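Local coordinates for carbohydrate deacetylase Agd3 (Neosartorya fumigata, PDB 6NWZ), which removes acetyl groups from N-acetylated sugars of the exopolysaccharide galactosaminogalactan and is required for fungal biofilm formation, at residues H392-N397 and P432-G437; G437-D442 and N459-L464; A398-V403 and L444-D449; R453-D458 and M486-R491; T252-M257 and Y543-A548. All coordinates share one frame; numbering follows the deposited sequence.

In the fold
All five contacts lie in the deacetylase domain, and contacts 1 and 5 share the zinc ion of the probable active site: H392 and D256 bind it, whereas D255 and H546 bind a second zinc ion, 3.5 Å from the first. Contact 4 lies in the same sheet as contact 5, centres about 16 Å apart, and R491 connects them, its NH2 standing 2.8 Å from Q253 OE1. Contact 2 shares G437 with contact 1, their centres about 10 Å apart. Contact 3 joins contact 1 where Q395 OE1 stands 2.9 Å from W447 NE1. Its centre about 23 Å from that of contact 5, contact 3 is helix packing about 12 Å from the nearest zinc (W447 side chain).

Contact 1 of 5, residues H392-N397 and P432-G437; sequences HEEQNN and PPAITG. With ZN (zinc ion), chain L; NAG (2-acetamido-2-deoxy-beta-D-glucopyranose), chain B.
H392 rests against P433 where two loops of the deacetylase domain meet, and it belongs to an Asp-His-His zinc triad like that of family 4 carbohydrate esterases. P433 CB sits over the centre of one imidazole face, 4.0 Å from the ring centroid, in a CH-pi contact. At the ring's edge, H392 NE2 binds the zinc ion at 2.4 Å; D256 and H388 are the other protein ligands. Two residues on, E394 serves a different zinc site together with D335.

Q395 crosses the same proline at about a right angle. Its CB begins 3.8 Å from G437 CA, CG and CD pass across P433 CG, and the extended chain brings Q395 NE2 to 3.6 Å from P433 CG. The other branch, OE1, turns to W447 NE1 and is hydrogen-bonded there. The backbone of this residue is held too: Q395 N donates to T436 OG1 (3.0 Å, 165° at the hydrogen), and T436 OG1 donates in turn to P433 O at 2.6 Å. That hydroxyl therefore links the two loops while closing its own. N397, at the far end, carries an N-linked N-acetylglucosamine on ND2. Next to it, N396 ND2 bonds to T336, while N396 OD1 accepts from G437 N at 2.7 Å, with the donor in the carbonyl plane.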
# COMPACT_ATOMS: atom_id res chain seq x y z
N HIS A 392 -18.03 17.04 13.80
CA HIS A 392 -17.32 17.23 12.54
C HIS A 392 -16.84 18.67 12.36
O HIS A 392 -16.72 19.17 11.24
CB HIS A 392 -18.18 16.80 11.34
CG HIS A 392 -17.41 16.63 10.07
ND1 HIS A 392 -16.90 17.70 9.37
CD2 HIS A 392 -17.05 15.52 9.39
CE1 HIS A 392 -16.27 17.26 8.30
NE2 HIS A 392 -16.34 15.94 8.29
N GLU A 393 -16.55 19.35 13.48
CA GLU A 393 -16.04 20.71 13.42
C GLU A 393 -14.64 20.72 12.82
O GLU A 393 -13.77 19.95 13.23
CB GLU A 393 -16.02 21.34 14.81
CG GLU A 393 -15.42 22.75 14.84
CD GLU A 393 -15.32 23.31 16.25
OE1 GLU A 393 -15.59 22.56 17.21
OE2 GLU A 393 -14.97 24.50 16.40
N GLU A 394 -14.43 21.60 11.85
CA GLU A 394 -13.10 21.79 11.27
C GLU A 394 -12.18 22.44 12.30
O GLU A 394 -12.56 23.39 12.99
CB GLU A 394 -13.19 22.66 10.02
CG GLU A 394 -14.50 22.47 9.25
CD GLU A 394 -14.32 21.72 7.95
OE1 GLU A 394 -13.39 22.07 7.19
OE2 GLU A 394 -15.11 20.79 7.68
N GLN A 395 -10.96 21.92 12.40
CA GLN A 395 -10.07 22.25 13.51
C GLN A 395 -8.83 23.02 13.08
O GLN A 395 -7.92 23.20 13.89
CB GLN A 395 -9.67 20.98 14.25
CG GLN A 395 -10.85 20.12 14.65
CD GLN A 395 -10.42 18.83 15.31
OE1 GLN A 395 -9.24 18.62 15.57
NE2 GLN A 395 -11.39 17.96 15.59
N ASN A 396 -8.77 23.49 11.82
CA ASN A 396 -7.60 24.23 11.37
C ASN A 396 -7.38 25.50 12.18
O ASN A 396 -6.23 25.91 12.39
CB ASN A 396 -7.72 24.56 9.89
CG ASN A 396 -7.32 23.41 8.99
OD1 ASN A 396 -7.02 22.32 9.47
ND2 ASN A 396 -7.32 23.65 7.69
N ASN A 397 -8.46 26.13 12.64
CA ASN A 397 -8.40 27.39 13.38
C ASN A 397 -9.21 27.31 14.67
O ASN A 397 -9.52 28.34 15.28
CB ASN A 397 -8.90 28.54 12.50
CG ASN A 397 -8.47 29.92 13.02
OD1 ASN A 397 -7.59 30.04 13.86
ND2 ASN A 397 -9.10 30.96 12.49
N PRO A 432 -9.37 12.52 11.46
CA PRO A 432 -9.62 13.94 11.71
C PRO A 432 -10.63 14.50 10.71
O PRO A 432 -10.62 14.12 9.53
CB PRO A 432 -8.24 14.59 11.54
CG PRO A 432 -7.41 13.56 10.82
CD PRO A 432 -7.95 12.23 11.23
N PRO A 433 -11.51 15.40 11.15
CA PRO A 433 -12.64 15.81 10.30
C PRO A 433 -12.16 16.61 9.10
O PRO A 433 -11.59 17.69 9.25
CB PRO A 433 -13.50 16.66 11.25
CG PRO A 433 -12.51 17.21 12.25
CD PRO A 433 -11.43 16.17 12.41
N ALA A 434 -12.39 16.06 7.91
CA ALA A 434 -11.90 16.64 6.66
C ALA A 434 -10.38 16.82 6.68
O ALA A 434 -9.84 17.71 6.02
CB ALA A 434 -12.58 17.98 6.35
N ILE A 435 -9.70 15.97 7.46
CA ILE A 435 -8.25 16.04 7.65
C ILE A 435 -7.85 17.46 8.03
O ILE A 435 -7.03 18.09 7.36
CB ILE A 435 -7.50 15.55 6.40
CG1 ILE A 435 -8.14 14.27 5.87
CG2 ILE A 435 -6.04 15.24 6.73
CD1 ILE A 435 -8.12 13.13 6.86
N THR A 436 -8.43 17.98 9.12
CA THR A 436 -8.16 19.33 9.58
C THR A 436 -7.59 19.30 11.00
O THR A 436 -7.74 18.32 11.73
CB THR A 436 -9.42 20.21 9.54
OG1 THR A 436 -10.41 19.71 10.44
CG2 THR A 436 -9.99 20.26 8.13
N GLY A 437 -6.92 20.39 11.37
CA GLY A 437 -6.28 20.49 12.66
C GLY A 437 -4.91 19.87 12.75
O GLY A 437 -4.28 19.95 13.81
ZN ZN L . -15.63 13.84 7.38
C1 NAG B . -8.83 32.32 12.84
C2 NAG B . -9.25 33.23 11.68
C3 NAG B . -9.12 34.70 12.06
C4 NAG B . -9.88 34.98 13.35
C5 NAG B . -9.39 34.04 14.44
C6 NAG B . -10.13 34.20 15.75
C7 NAG B . -8.84 32.10 9.53
C8 NAG B . -7.90 31.92 8.39
N2 NAG B . -8.45 32.94 10.49
O3 NAG B . -9.62 35.51 11.01
O4 NAG B . -9.68 36.33 13.75
O5 NAG B . -9.57 32.68 14.02
O6 NAG B . -11.54 34.18 15.56
O7 NAG B . -9.91 31.50 9.59

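Contact 2 of 5, residues G437-D442 and N459-L464; sequences GLHNGD and NTRPVL
R461 and H439 approach from opposite directions, the guanidinium presenting its edge to the imidazole with R461 NH2 4.1 Å from H439 CD2; the two planes are 57° apart. No hydrogen bond joins them directly. Instead E339 takes both, one carboxylate oxygen forming a salt bridge with R461 NE and the other a hydrogen bond with H439 NE2. The bend in the arginine chain (chi3 63°) accompanies a further bond from NH1 to I435 O, which fixes the guanidinium from a second direction.

Further along the segment, V463 comes in at the edge of the imidazole, its CG1 branch 3.6 Å from H439 CE1. L464 follows in the short 3-10 turn, where L464 N bonds to R461 O at 2.9 Å. This turn folds L464 back over R461, three residues earlier: L464 CD1 covers one face of the R461 guanidinium, 3.5 Å above its plane. The other methyl, L464 CD2, meets L438 CD2 at 3.7 Å, the two leucines crossing at about a right angle.

L438 and H439 are the central residues of a type I beta turn from G437 to N440. The turn leads into helix 441-449, which N440 caps through A443 N, while L438 also packs on V488 of strand 487-492.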
# COMPACT_ATOMS: atom_id res chain seq x y z
N GLY A 437 -6.92 20.39 11.37
CA GLY A 437 -6.28 20.49 12.66
C GLY A 437 -4.91 19.87 12.75
O GLY A 437 -4.28 19.95 13.81
N LEU A 438 -4.41 19.26 11.67
CA LEU A 438 -3.10 18.64 11.68
C LEU A 438 -1.96 19.66 11.78
O LEU A 438 -0.81 19.25 11.98
CB LEU A 438 -2.91 17.76 10.44
CG LEU A 438 -3.64 16.41 10.46
CD1 LEU A 438 -5.12 16.53 10.14
CD2 LEU A 438 -2.97 15.44 9.51
N HIS A 439 -2.25 20.95 11.63
CA HIS A 439 -1.26 22.00 11.87
C HIS A 439 -1.66 22.90 13.02
O HIS A 439 -0.99 23.90 13.29
CB HIS A 439 -1.03 22.83 10.60
CG HIS A 439 -0.51 22.03 9.44
ND1 HIS A 439 0.75 21.47 9.43
CD2 HIS A 439 -1.07 21.70 8.25
CE1 HIS A 439 0.94 20.83 8.29
NE2 HIS A 439 -0.15 20.96 7.56
N ASN A 440 -2.75 22.56 13.72
CA ASN A 440 -3.18 23.29 14.90
C ASN A 440 -2.62 22.58 16.12
O ASN A 440 -3.07 21.48 16.48
CB ASN A 440 -4.71 23.34 14.94
CG ASN A 440 -5.24 24.20 16.07
OD1 ASN A 440 -4.59 24.36 17.11
ND2 ASN A 440 -6.43 24.76 15.88
N GLY A 441 -1.62 23.19 16.76
CA GLY A 441 -1.01 22.57 17.92
C GLY A 441 -1.99 22.39 19.07
O GLY A 441 -1.96 21.37 19.77
N ASP A 442 -2.86 23.38 19.29
CA ASP A 442 -3.84 23.28 20.37
C ASP A 442 -4.82 22.14 20.13
O ASP A 442 -5.30 21.52 21.08
CB ASP A 442 -4.61 24.59 20.53
CG ASP A 442 -3.70 25.78 20.76
OD1 ASP A 442 -2.54 25.57 21.17
OD2 ASP A 442 -4.14 26.92 20.52
N ASN A 459 -2.88 11.80 1.31
CA ASN A 459 -1.73 11.62 0.43
C ASN A 459 -1.69 12.62 -0.72
O ASN A 459 -0.70 12.60 -1.47
CB ASN A 459 -1.69 10.19 -0.11
CG ASN A 459 -1.18 9.20 0.91
OD1 ASN A 459 -1.07 9.52 2.09
ND2 ASN A 459 -0.88 7.99 0.47
N THR A 460 -2.70 13.47 -0.89
CA THR A 460 -2.62 14.55 -1.86
C THR A 460 -1.90 15.77 -1.31
O THR A 460 -1.61 16.71 -2.06
CB THR A 460 -4.01 14.96 -2.35
OG1 THR A 460 -4.73 15.60 -1.28
CG2 THR A 460 -4.80 13.74 -2.82
N ARG A 461 -1.60 15.79 -0.01
CA ARG A 461 -0.91 16.89 0.64
C ARG A 461 0.47 16.41 1.08
O ARG A 461 0.59 15.77 2.14
CB ARG A 461 -1.72 17.40 1.83
CG ARG A 461 -3.11 17.89 1.46
CD ARG A 461 -4.06 17.91 2.64
NE ARG A 461 -3.63 18.83 3.69
CZ ARG A 461 -4.26 18.97 4.85
NH1 ARG A 461 -5.35 18.25 5.11
NH2 ARG A 461 -3.81 19.83 5.76
N PRO A 462 1.53 16.70 0.32
CA PRO A 462 2.86 16.17 0.67
C PRO A 462 3.34 16.55 2.06
O PRO A 462 4.18 15.84 2.62
CB PRO A 462 3.77 16.77 -0.42
CG PRO A 462 2.85 17.04 -1.56
CD PRO A 462 1.55 17.45 -0.94
N VAL A 463 2.83 17.64 2.63
CA VAL A 463 3.20 18.03 3.98
C VAL A 463 2.88 16.94 5.00
O VAL A 463 3.51 16.88 6.06
CB VAL A 463 2.50 19.36 4.35
CG1 VAL A 463 3.15 19.98 5.59
CG2 VAL A 463 2.54 20.32 3.18
N LEU A 464 1.91 16.08 4.70
CA LEU A 464 1.42 15.08 5.64
C LEU A 464 2.02 13.70 5.42
O LEU A 464 1.55 12.72 6.01
CB LEU A 464 -0.11 15.00 5.56
CG LEU A 464 -0.85 16.30 5.86
CD1 LEU A 464 -2.36 16.10 5.77
CD2 LEU A 464 -0.45 16.82 7.23

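Contact 3 of 5, residues A398-V403 and L444-D449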
# COMPACT_ATOMS: atom_id res chain seq x y z
N ALA A 398 -9.58 26.10 15.10
CA ALA A 398 -10.39 25.92 16.29
C ALA A 398 -9.55 26.05 17.55
O ALA A 398 -8.31 26.05 17.51
CB ALA A 398 -11.10 24.56 16.26
N THR A 399 -10.23 26.16 18.68
CA THR A 399 -9.59 26.30 19.98
C THR A 399 -9.36 24.93 20.62
O THR A 399 -9.92 23.92 20.20
CB THR A 399 -10.44 27.16 20.91
OG1 THR A 399 -11.73 26.56 21.04
CG2 THR A 399 -10.59 28.55 20.35
N TYR A 400 -8.53 24.92 21.67
CA TYR A 400 -8.37 23.71 22.46
C TYR A 400 -9.70 23.27 23.07
O TYR A 400 -10.03 22.08 23.06
CB TYR A 400 -7.33 23.93 23.56
CG TYR A 400 -7.13 22.75 24.49
CD1 TYR A 400 -7.99 22.53 25.56
CD2 TYR A 400 -6.09 21.85 24.29
CE1 TYR A 400 -7.82 21.46 26.40
CE2 TYR A 400 -5.91 20.77 25.14
CZ TYR A 400 -6.78 20.58 26.19
OH TYR A 400 -6.63 19.52 27.05
N ALA A 401 -10.48 24.22 23.60
CA ALA A 401 -11.74 23.88 24.24
C ALA A 401 -12.71 23.23 23.26
O ALA A 401 -13.42 22.28 23.61
CB ALA A 401 -12.37 25.12 24.86
N ASP A 402 -12.77 23.73 22.02
CA ASP A 402 -13.64 23.13 21.02
C ASP A 402 -13.19 21.71 20.69
O ASP A 402 -13.99 20.77 20.71
CB ASP A 402 -13.68 23.99 19.75
CG ASP A 402 -14.61 25.19 19.88
OD1 ASP A 402 -15.29 25.33 20.92
OD2 ASP A 402 -14.66 25.99 18.92
N VAL A 403 -11.90 21.54 20.39
CA VAL A 403 -11.42 20.23 19.95
C VAL A 403 -11.47 19.23 21.10
O VAL A 403 -11.74 18.04 20.87
CB VAL A 403 -10.01 20.36 19.36
CG1 VAL A 403 -9.55 19.02 18.81
CG2 VAL A 403 -10.00 21.42 18.27
N LEU A 444 -4.09 19.27 18.30
CA LEU A 444 -3.35 18.03 18.50
C LEU A 444 -3.14 17.73 19.98
O LEU A 444 -3.13 16.56 20.38
CB LEU A 444 -2.01 18.09 17.77
CG LEU A 444 -2.04 18.31 16.26
CD1 LEU A 444 -0.64 18.46 15.70
CD2 LEU A 444 -2.76 17.16 15.57
N GLN A 445 -2.97 18.77 20.80
CA GLN A 445 -2.88 18.56 22.25
C GLN A 445 -4.22 18.10 22.81
O GLN A 445 -4.26 17.26 23.72
CB GLN A 445 -2.41 19.84 22.93
CG GLN A 445 -2.14 19.69 24.43
CD GLN A 445 -0.88 18.89 24.72
OE1 GLN A 445 0.21 19.26 24.29
NE2 GLN A 445 -1.03 17.79 25.45
N ALA A 446 -5.33 18.64 22.30
CA ALA A 446 -6.64 18.19 22.73
C ALA A 446 -6.85 16.71 22.39
O ALA A 446 -7.42 15.96 23.19
CB ALA A 446 -7.74 19.04 22.09
N TRP A 447 -6.38 16.28 21.22
CA TRP A 447 -6.38 14.85 20.91
C TRP A 447 -5.56 14.09 21.93
O TRP A 447 -6.01 13.08 22.49
CB TRP A 447 -5.82 14.59 19.51
CG TRP A 447 -6.47 15.30 18.36
CD1 TRP A 447 -7.49 16.20 18.42
CD2 TRP A 447 -6.13 15.17 16.98
NE1 TRP A 447 -7.80 16.64 17.16
CE2 TRP A 447 -6.98 16.02 16.25
CE3 TRP A 447 -5.18 14.41 16.28
CZ2 TRP A 447 -6.92 16.14 14.87
CZ3 TRP A 447 -5.12 14.53 14.90
CH2 TRP A 447 -5.98 15.39 14.21
N TRP A 448 -4.33 14.56 22.18
CA TRP A 448 -3.42 13.82 23.04
C TRP A 448 -3.90 13.78 24.49
O TRP A 448 -3.64 12.81 25.20
CB TRP A 448 -2.02 14.44 22.97
CG TRP A 448 -0.97 13.63 23.66
CD1 TRP A 448 -0.74 13.56 25.01
CD2 TRP A 448 -0.01 12.77 23.04
NE1 TRP A 448 0.31 12.71 25.26
CE2 TRP A 448 0.78 12.21 24.07
CE3 TRP A 448 0.27 12.42 21.72
CZ2 TRP A 448 1.82 11.33 23.82
CZ3 TRP A 448 1.30 11.54 21.46
CH2 TRP A 448 2.07 11.00 22.51
N ASP A 449 -4.59 14.84 24.94
CA ASP A 449 -5.09 14.84 26.31
C ASP A 449 -6.20 13.82 26.50
O ASP A 449 -6.44 13.39 27.64
CB ASP A 449 -5.55 16.25 26.68
CG ASP A 449 -4.39 17.23 26.79
OD1 ASP A 449 -3.23 16.80 26.68
OD2 ASP A 449 -4.65 18.44 26.99
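A446 CB touches both Y400 and V403 of the facing helix. It lies over one face of the Y400 ring, 4.2 Å from the centroid and 26° off the normal, a CH-pi contact. On the valine side, V403 CG1 stands 3.7 Å from A446 CB. The same valine branch reaches the indole of W447 at its edge, near the ring plane, with V403 CG1 3.5 Å from W447 CD1. Y400 lies across the helix backbone as well: the side chain leaves with CG anti to N (chi1 177°), which lets Y400 CE2 come within 3.6 Å of A446 N.

These residues join the first turn of helix 400-417 to helix 441-449 in the deacetylase domain. T399 is the N-cap of the former, its OG1 accepting from D402 N at 3.2 Å, and T399 OG1 also bonds to D349.

On the second helix, L444 CD2 packs on one face of the W447 indole, whose NE1 is turned to Q395 in the zinc-site loop. Q445 bends back along the helix, and Q445 NE2 donates to D449 OD1 at 2.7 Å, from the syn side and 28° out of the carboxylate plane.

Contact 4 of 5, residues R453-D458 and M486-R491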
# COMPACT_ATOMS: atom_id res chain seq x y z
N ARG A 453 -3.39 9.05 19.98
CA ARG A 453 -1.97 9.07 19.71
C ARG A 453 -1.64 9.06 18.22
O ARG A 453 -0.53 9.46 17.85
CB ARG A 453 -1.27 7.87 20.37
CG ARG A 453 -1.48 7.78 21.87
CD ARG A 453 -0.63 8.80 22.59
NE ARG A 453 -0.83 8.75 24.03
CZ ARG A 453 -1.62 9.60 24.69
NH1 ARG A 453 -2.26 10.55 24.03
NH2 ARG A 453 -1.76 9.50 26.01
N ASN A 454 -2.56 8.62 17.37
CA ASN A 454 -2.32 8.53 15.94
C ASN A 454 -3.58 8.95 15.20
O ASN A 454 -4.67 9.06 15.78
CB ASN A 454 -1.94 7.10 15.54
CG ASN A 454 -3.03 6.11 15.85
OD1 ASN A 454 -4.00 6.00 15.10
ND2 ASN A 454 -2.90 5.41 16.97
N CYS A 455 -3.43 9.15 13.90
CA CYS A 455 -4.57 9.54 13.08
C CYS A 455 -4.27 9.16 11.63
O CYS A 455 -3.39 8.33 11.37
CB CYS A 455 -4.85 11.04 13.23
SG CYS A 455 -3.69 12.13 12.37
N VAL A 456 -4.99 9.77 10.71
CA VAL A 456 -4.85 9.49 9.29
C VAL A 456 -4.74 10.82 8.56
O VAL A 456 -5.30 11.83 8.99
CB VAL A 456 -6.03 8.63 8.78
CG1 VAL A 456 -7.30 9.46 8.65
CG2 VAL A 456 -5.68 7.98 7.48
N GLY A 457 -3.98 10.83 7.47
CA GLY A 457 -3.71 12.07 6.76
C GLY A 457 -4.38 12.18 5.40
O GLY A 457 -5.53 11.77 5.23
N ASP A 458 -3.66 12.73 4.43
CA ASP A 458 -4.17 12.88 3.07
C ASP A 458 -2.98 12.85 2.13
O ASP A 458 -2.16 13.77 2.13
CB ASP A 458 -4.96 14.18 2.91
CG ASP A 458 -5.58 14.31 1.54
OD1 ASP A 458 -5.61 13.31 0.79
OD2 ASP A 458 -6.05 15.42 1.21
N MET A 486 2.49 13.28 17.37
CA MET A 486 1.32 12.64 16.78
C MET A 486 1.72 11.92 15.50
O MET A 486 2.41 12.48 14.65
CB MET A 486 0.23 13.67 16.50
CG MET A 486 -1.16 13.06 16.31
SD MET A 486 -1.89 12.47 17.86
CE MET A 486 -1.97 13.99 18.79
N GLN A 487 1.26 10.67 15.36
CA GLN A 487 1.61 9.84 14.21
C GLN A 487 0.53 9.98 13.14
O GLN A 487 -0.64 9.65 13.37
CB GLN A 487 1.77 8.38 14.63
CG GLN A 487 2.23 7.46 13.50
CD GLN A 487 2.30 6.00 13.93
OE1 GLN A 487 2.50 5.69 15.10
NE2 GLN A 487 2.13 5.10 12.97
N VAL A 488 0.92 10.47 11.97
CA VAL A 488 0.02 10.66 10.84
C VAL A 488 0.27 9.53 9.85
O VAL A 488 1.30 9.50 9.17
CB VAL A 488 0.21 12.03 10.18
CG1 VAL A 488 -0.74 12.18 8.99
CG2 VAL A 488 -0.03 13.14 11.19
N ASN A 489 -0.68 8.60 9.77
CA ASN A 489 -0.55 7.50 8.82
C ASN A 489 -1.13 7.90 7.47
O ASN A 489 -2.16 8.58 7.41
CB ASN A 489 -1.27 6.25 9.33
CG ASN A 489 -0.82 5.85 10.73
OD1 ASN A 489 0.25 5.27 10.91
ND2 ASN A 489 -1.65 6.16 11.72
N PRO A 490 -0.49 7.48 6.38
CA PRO A 490 -0.96 7.89 5.04
C PRO A 490 -2.29 7.25 4.68
O PRO A 490 -2.69 6.21 5.21
CB PRO A 490 0.16 7.40 4.12
CG PRO A 490 0.82 6.29 4.87
CD PRO A 490 0.74 6.68 6.32
N ARG A 491 -2.99 7.91 3.75
CA ARG A 491 -4.26 7.43 3.23
C ARG A 491 -4.46 7.96 1.82
O ARG A 491 -4.20 9.14 1.54
CB ARG A 491 -5.45 7.86 4.10
CG ARG A 491 -6.78 7.21 3.71
CD ARG A 491 -7.87 7.39 4.78
NE ARG A 491 -8.44 8.73 4.78
CZ ARG A 491 -9.55 9.08 5.42
NH1 ARG A 491 -9.99 10.33 5.36
NH2 ARG A 491 -10.23 8.19 6.13
O HOH W 1 -7.71 11.01 3.54
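V456 covers one face of the R491 guanidinium, its CG1 lying 3.9 Å above the plane and over the centre. A water sits at the edge, in plane, accepting from R491 NE at 2.7 Å and donating to G457 O. A second flat group, the N489 amide, reaches across the strands: N489 ND2 donates to C455 O at 2.8 Å, which lies 23° out of the amide plane. C455 O also takes the backbone bond from N489 N, and this donor stands above the carbonyl plane. Two N-H groups thus grip one oxygen.

Strands 454-456 and 487-489 run parallel, pairing N454 with Q487, C455 with V488 and V456 with N489. C455 N bonds to Q487 O at 2.9 Å, and G457 N to N489 O at 2.9 Å. G457 CA passes close to V488 CG1.

Beyond this pair, R491 NH2 forms a salt bridge with D255 and a hydrogen bond with Q253, which suggests that the arginine helps to position the zinc-binding aspartate.

Contact 5 of 5, residues T252-M257 and Y543-A548; sequences TQIDDM and YMFHQA. With ZN (zinc ion), chain M; ZN (zinc ion), chain L.
Paired zinc sites of the deacetylase domain are built at the C-terminal ends of two adjacent parallel strands, 252-257 and 542-546. D256 is the aspartate of the Asp-His-His triad and binds its zinc ion through OD1 at 2.0 Å, together with H388 and H392. D255 and H546 grip the second ion: D255 OD2 lies 2.4 Å from this zinc and H546 NE2 2.3 Å. By resemblance to family 4 carbohydrate esterases, these two are probably the catalytic base and acid. D255 CB lies over one face of the H546 imidazole, with the carboxylate and ring planes 72° apart.

Neighbours in a regular strand would point to opposite faces; the left-handed backbone at D256 (phi 72°, psi 25°) is consistent with both consecutive carboxylates facing the metals.

Earlier in the strands, the two are hydrogen-bonded in parallel register. Q253 N bonds to Y543 O at 3.0 Å, F545 N to Q253 O at 2.9 Å and D255 N to F545 O at 2.8 Å; a weak bond from Q547 N to D255 O follows. I254 CD1 meets F545 CB on the sheet face away from the zinc ions. On the metal side, D256 OD2 stands at the edge of the imidazole, 3.4 Å from H546 CD2.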
# COMPACT_ATOMS: atom_id res chain seq x y z
N THR A 252 -10.53 0.13 3.91
CA THR A 252 -11.44 1.07 3.27
C THR A 252 -12.27 1.75 4.35
O THR A 252 -13.17 1.13 4.94
CB THR A 252 -12.33 0.36 2.25
OG1 THR A 252 -13.15 -0.61 2.91
CG2 THR A 252 -11.48 -0.34 1.21
N GLN A 253 -11.99 3.03 4.60
CA GLN A 253 -12.62 3.77 5.68
C GLN A 253 -13.78 4.61 5.16
O GLN A 253 -13.67 5.25 4.11
CB GLN A 253 -11.61 4.67 6.38
CG GLN A 253 -10.57 3.91 7.16
CD GLN A 253 -9.59 4.83 7.85
OE1 GLN A 253 -9.27 5.90 7.34
NE2 GLN A 253 -9.13 4.43 9.02
N ILE A 254 -14.89 4.61 5.90
CA ILE A 254 -16.11 5.32 5.53
C ILE A 254 -16.29 6.46 6.51
O ILE A 254 -16.70 6.25 7.66
CB ILE A 254 -17.33 4.40 5.52
CG1 ILE A 254 -17.05 3.13 4.71
CG2 ILE A 254 -18.54 5.14 4.97
CD1 ILE A 254 -16.68 3.39 3.27
N ASP A 255 -16.01 7.68 6.07
CA ASP A 255 -16.15 8.85 6.92
C ASP A 255 -17.60 9.33 6.96
O ASP A 255 -18.43 8.95 6.13
CB ASP A 255 -15.25 9.99 6.42
CG ASP A 255 -13.77 9.66 6.47
OD1 ASP A 255 -13.39 8.56 6.95
OD2 ASP A 255 -12.96 10.50 6.02
N ASP A 256 -17.89 10.16 7.96
CA ASP A 256 -19.13 10.93 8.04
C ASP A 256 -20.36 10.07 8.35
O ASP A 256 -21.48 10.45 8.03
CB ASP A 256 -19.38 11.72 6.74
CG ASP A 256 -18.29 12.72 6.45
OD1 ASP A 256 -17.30 12.78 7.22
OD2 ASP A 256 -18.43 13.47 5.46
N MET A 257 -20.17 8.92 9.00
CA MET A 257 -21.31 8.10 9.37
C MET A 257 -22.17 8.81 10.41
O MET A 257 -21.66 9.40 11.37
CB MET A 257 -20.87 6.74 9.91
CG MET A 257 -22.02 5.79 10.23
SD MET A 257 -23.06 5.35 8.81
CE MET A 257 -21.86 4.62 7.72
N TYR A 543 -7.67 3.72 2.38
CA TYR A 543 -8.36 4.45 1.33
C TYR A 543 -9.55 5.20 1.91
O TYR A 543 -10.23 4.72 2.82
CB TYR A 543 -8.81 3.49 0.20
CG TYR A 543 -7.64 2.90 -0.56
CD1 TYR A 543 -6.93 1.81 -0.05
CD2 TYR A 543 -7.22 3.45 -1.77
CE1 TYR A 543 -5.84 1.28 -0.73
CE2 TYR A 543 -6.13 2.92 -2.46
CZ TYR A 543 -5.45 1.84 -1.93
OH TYR A 543 -4.37 1.30 -2.60
N MET A 544 -9.79 6.40 1.37
CA MET A 544 -10.76 7.34 1.91
C MET A 544 -12.08 7.23 1.15
O MET A 544 -12.12 7.41 -0.07
CB MET A 544 -10.22 8.76 1.83
CG MET A 544 -11.22 9.83 2.20
SD MET A 544 -10.87 11.37 1.34
CE MET A 544 -11.25 10.89 -0.35
N PHE A 545 -13.17 6.98 1.89
CA PHE A 545 -14.52 7.02 1.34
C PHE A 545 -15.43 7.72 2.35
O PHE A 545 -15.02 8.05 3.47
CB PHE A 545 -15.05 5.62 1.00
CG PHE A 545 -14.22 4.89 -0.02
CD1 PHE A 545 -14.34 5.18 -1.37
CD2 PHE A 545 -13.30 3.92 0.37
CE1 PHE A 545 -13.57 4.51 -2.32
CE2 PHE A 545 -12.53 3.25 -0.57
CZ PHE A 545 -12.67 3.55 -1.91
N HIS A 546 -16.68 7.94 1.95
CA HIS A 546 -17.63 8.68 2.78
C HIS A 546 -19.00 8.01 2.73
O HIS A 546 -19.28 7.20 1.85
CB HIS A 546 -17.72 10.14 2.33
CG HIS A 546 -16.46 10.91 2.58
ND1 HIS A 546 -15.31 10.71 1.85
CD2 HIS A 546 -16.15 11.86 3.50
CE1 HIS A 546 -14.35 11.50 2.30
NE2 HIS A 546 -14.84 12.21 3.30
N GLN A 547 -19.84 8.37 3.70
CA GLN A 547 -21.08 7.63 3.93
C GLN A 547 -22.01 7.69 2.73
O GLN A 547 -22.71 6.71 2.44
CB GLN A 547 -21.79 8.17 5.18
CG GLN A 547 -22.23 9.63 5.10
CD GLN A 547 -23.63 9.81 4.55
OE1 GLN A 547 -24.46 8.90 4.61
NE2 GLN A 547 -23.90 10.99 4.00
N ALA A 548 -22.02 8.82 2.01
CA ALA A 548 -22.88 8.93 0.84
C ALA A 548 -22.52 7.92 -0.25
O ALA A 548 -23.36 7.60 -1.09
CB ALA A 548 -22.82 10.35 0.28
ZN ZN M . -13.29 12.69 4.99
ZN ZN L . -15.63 13.84 7.38